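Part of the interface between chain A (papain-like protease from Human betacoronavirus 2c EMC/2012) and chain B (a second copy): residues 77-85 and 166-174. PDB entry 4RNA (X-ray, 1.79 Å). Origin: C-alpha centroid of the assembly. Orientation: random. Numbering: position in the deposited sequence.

Chain A 77-85: VDPTFLHRF
Chain B (166-174) DDASRLLHT

How do the two backbones meet? In chain A, extended A:Val77 (phi/psi -133/162) and A:Asp78 (-76/162) lead into a type I turn from A:Asp78 to A:Phe81, closed by A:Phe81 N to A:Asp78 O at 2.9 Å, and then a helix that runs on past A:Phe85. B:Asp167 (-97/110) N-caps the chain B helix, its t rotamer bringing OD1 to 2.9 Å from B:Arg170 N. The CA atoms of A:Thr80 and B:Arg170 lie 5.8 Å apart, those of A:Asp78 and B:His173 7.0 Å.

What fixes the chain A side chains? A:Asp78, chi1 p (84°), folds its carboxylate over the turn, where OD2 accepts from A:Thr80 N at 2.8 Å and from A:Thr80 OG1 at a very short 2.4 Å. A:Thr80, also p (73°), has OG1 accepting from A:Arg84 NE at 2.8 Å. A:Arg84 (m, t, m, chi4 104°) folds back to complete the cluster with a salt bridge from NH2 to A:Asp78 OD1, 2.8 Å.

Why does B:Arg170 lie as it does? Its t, t, p chain, chi4 69°, leads back to B:Asp166, whose OD1 takes B:Arg170 NH2 at 3.1 Å in a salt bridge and B:Arg170 NE at 3.3 Å. With the charged end held in part by B:Asp166, the aliphatic part meets chain A: B:Arg170 CG is 3.6 Å from A:Thr80 OG1, and B:Arg170 CD covers one face of the A:Arg84 guanidinium, 3.5 Å from NE.

What joins the two stretches, then? Packing, with no hydrogen bond between the stretches and 307 Å² buried. A:Pro79, C-gamma endo, sets CG 3.5 Å from ND1 of B:His173 (chi1 m, chi2 -106°), meeting the ring obliquely. A:Thr80 CG2 rests 4.0 Å from B:Ser169 C, and A:Arg84 CD lies 3.9 Å from B:Asp167 OD2.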

# COMPACT_ATOMS: atom_id res chain seq x y z
N VAL A 77 8.29 7.11 3.48
CA VAL A 77 6.89 6.78 3.70
C VAL A 77 6.18 7.92 3.06
O VAL A 77 6.83 8.92 2.80
CB VAL A 77 6.60 6.71 5.19
CG1 VAL A 77 7.18 5.41 5.75
CG2 VAL A 77 7.17 7.95 5.92
N ASP A 78 4.89 7.76 2.75
CA ASP A 78 4.02 8.80 2.22
C ASP A 78 3.60 9.79 3.34
O ASP A 78 3.70 9.49 4.53
CB ASP A 78 2.74 8.20 1.60
CG ASP A 78 1.66 7.93 2.60
OD1 ASP A 78 1.72 6.85 3.25
OD2 ASP A 78 0.70 8.78 2.73
N PRO A 79 3.13 10.98 2.94
CA PRO A 79 3.01 12.08 3.86
C PRO A 79 1.90 11.81 4.83
O PRO A 79 1.86 12.44 5.89
CB PRO A 79 2.68 13.28 2.95
CG PRO A 79 2.30 12.74 1.63
CD PRO A 79 2.86 11.36 1.53
N THR A 80 1.06 10.83 4.55
CA THR A 80 -0.01 10.51 5.52
C THR A 80 0.37 9.45 6.58
O THR A 80 -0.39 9.08 7.47
CB THR A 80 -1.27 9.98 4.81
OG1 THR A 80 -1.06 8.61 4.31
CG2 THR A 80 -1.77 11.00 3.62
N PHE A 81 1.55 8.92 6.45
CA PHE A 81 1.96 7.71 7.22
C PHE A 81 1.99 7.95 8.75
O PHE A 81 1.54 7.10 9.52
CB PHE A 81 3.40 7.32 6.81
CG PHE A 81 3.98 6.17 7.66
CD1 PHE A 81 4.68 6.44 8.83
CD2 PHE A 81 3.75 4.81 7.31
CE1 PHE A 81 5.20 5.38 9.62
CE2 PHE A 81 4.28 3.75 8.08
CZ PHE A 81 4.97 4.04 9.26
N LEU A 82 2.49 9.12 9.21
CA LEU A 82 2.47 9.33 10.69
C LEU A 82 1.06 9.40 11.19
O LEU A 82 0.79 8.79 12.26
CB LEU A 82 3.15 10.58 11.16
CG LEU A 82 4.67 10.47 11.04
CD1 LEU A 82 5.53 11.77 11.20
CD2 LEU A 82 5.20 9.30 11.91
N HIS A 83 0.24 10.19 10.51
CA HIS A 83 -1.17 10.27 11.03
C HIS A 83 -1.75 8.90 11.10
O HIS A 83 -2.59 8.56 12.03
CB HIS A 83 -2.08 11.18 10.19
CG HIS A 83 -3.48 11.36 10.85
ND1 HIS A 83 -4.54 10.58 10.53
CD2 HIS A 83 -3.91 12.22 11.87
CE1 HIS A 83 -5.61 10.93 11.31
NE2 HIS A 83 -5.22 11.93 12.12
N ARG A 84 -1.57 8.14 10.04
CA ARG A 84 -2.17 6.75 10.05
C ARG A 84 -1.60 5.81 11.12
O ARG A 84 -2.32 5.17 11.84
CB ARG A 84 -2.15 6.11 8.66
CG ARG A 84 -3.03 6.86 7.63
CD ARG A 84 -2.98 6.23 6.20
NE ARG A 84 -1.60 6.17 5.63
CZ ARG A 84 -0.86 5.08 5.55
NH1 ARG A 84 -1.25 3.91 6.08
NH2 ARG A 84 0.38 5.18 5.03
N PHE A 85 -0.29 5.80 11.28
CA PHE A 85 0.35 5.01 12.31
C PHE A 85 -0.09 5.43 13.72
O PHE A 85 -0.46 4.56 14.55
CB PHE A 85 1.93 5.11 12.14
CG PHE A 85 2.66 4.50 13.29
CD1 PHE A 85 2.38 3.18 13.69
CD2 PHE A 85 3.65 5.22 13.97
CE1 PHE A 85 3.03 2.61 14.76
CE2 PHE A 85 4.35 4.64 15.05
CZ PHE A 85 4.03 3.33 15.43
N ASP B 166 -11.64 4.19 2.48
CA ASP B 166 -10.22 4.39 2.40
C ASP B 166 -9.96 5.88 2.48
O ASP B 166 -10.89 6.68 2.54
CB ASP B 166 -9.64 3.76 1.12
CG ASP B 166 -8.23 3.22 1.33
OD1 ASP B 166 -7.35 3.94 1.87
OD2 ASP B 166 -8.05 2.03 0.98
N ASP B 167 -8.69 6.24 2.54
CA ASP B 167 -8.23 7.60 2.74
C ASP B 167 -7.90 8.26 1.38
O ASP B 167 -6.88 7.92 0.73
CB ASP B 167 -6.96 7.47 3.62
CG ASP B 167 -6.38 8.82 4.06
OD1 ASP B 167 -6.47 9.83 3.36
OD2 ASP B 167 -5.73 8.84 5.14
N ALA B 168 -8.74 9.22 0.97
CA ALA B 168 -8.51 9.95 -0.29
C ALA B 168 -7.18 10.68 -0.34
O ALA B 168 -6.52 10.69 -1.39
CB ALA B 168 -9.64 10.95 -0.60
N SER B 169 -6.78 11.29 0.76
CA SER B 169 -5.47 12.00 0.71
C SER B 169 -4.35 11.00 0.54
O SER B 169 -3.40 11.27 -0.21
CB SER B 169 -5.24 12.96 1.93
OG SER B 169 -6.36 13.87 2.04
N ARG B 170 -4.44 9.87 1.24
CA ARG B 170 -3.38 8.85 1.12
C ARG B 170 -3.29 8.43 -0.33
O ARG B 170 -2.22 8.38 -0.90
CB ARG B 170 -3.69 7.63 1.99
CG ARG B 170 -2.65 6.48 1.91
CD ARG B 170 -3.19 5.27 2.69
NE ARG B 170 -4.13 4.47 1.91
CZ ARG B 170 -3.83 3.72 0.84
NH1 ARG B 170 -2.61 3.65 0.22
NH2 ARG B 170 -4.82 3.08 0.30
N LEU B 171 -4.43 8.12 -0.92
CA LEU B 171 -4.42 7.67 -2.35
C LEU B 171 -3.93 8.68 -3.34
O LEU B 171 -3.14 8.35 -4.30
CB LEU B 171 -5.83 7.20 -2.75
CG LEU B 171 -6.08 5.73 -3.00
CD1 LEU B 171 -4.94 4.97 -3.72
CD2 LEU B 171 -6.37 5.14 -1.63
N LEU B 172 -4.34 9.96 -3.16
CA LEU B 172 -3.79 10.98 -4.06
C LEU B 172 -2.33 10.99 -4.01
O LEU B 172 -1.62 11.12 -5.02
CB LEU B 172 -4.25 12.38 -3.61
CG LEU B 172 -5.46 12.91 -4.31
CD1 LEU B 172 -5.88 14.24 -3.70
CD2 LEU B 172 -5.11 13.04 -5.78
N HIS B 173 -1.79 10.90 -2.80
CA HIS B 173 -0.36 11.02 -2.72
C HIS B 173 0.34 9.79 -3.26
O HIS B 173 1.34 9.92 -3.95
CB HIS B 173 0.10 11.54 -1.31
CG HIS B 173 -0.34 13.01 -1.03
ND1 HIS B 173 0.53 14.07 -1.06
CD2 HIS B 173 -1.61 13.57 -0.77
CE1 HIS B 173 -0.15 15.22 -0.81
NE2 HIS B 173 -1.45 14.92 -0.64
N THR B 174 -0.20 8.61 -3.08
CA THR B 174 0.37 7.42 -3.69
C THR B 174 0.28 7.38 -5.19
O THR B 174 1.20 6.88 -5.86
CB THR B 174 -0.29 6.11 -3.20
OG1 THR B 174 -1.70 6.20 -3.40
CG2 THR B 174 -0.09 5.91 -1.80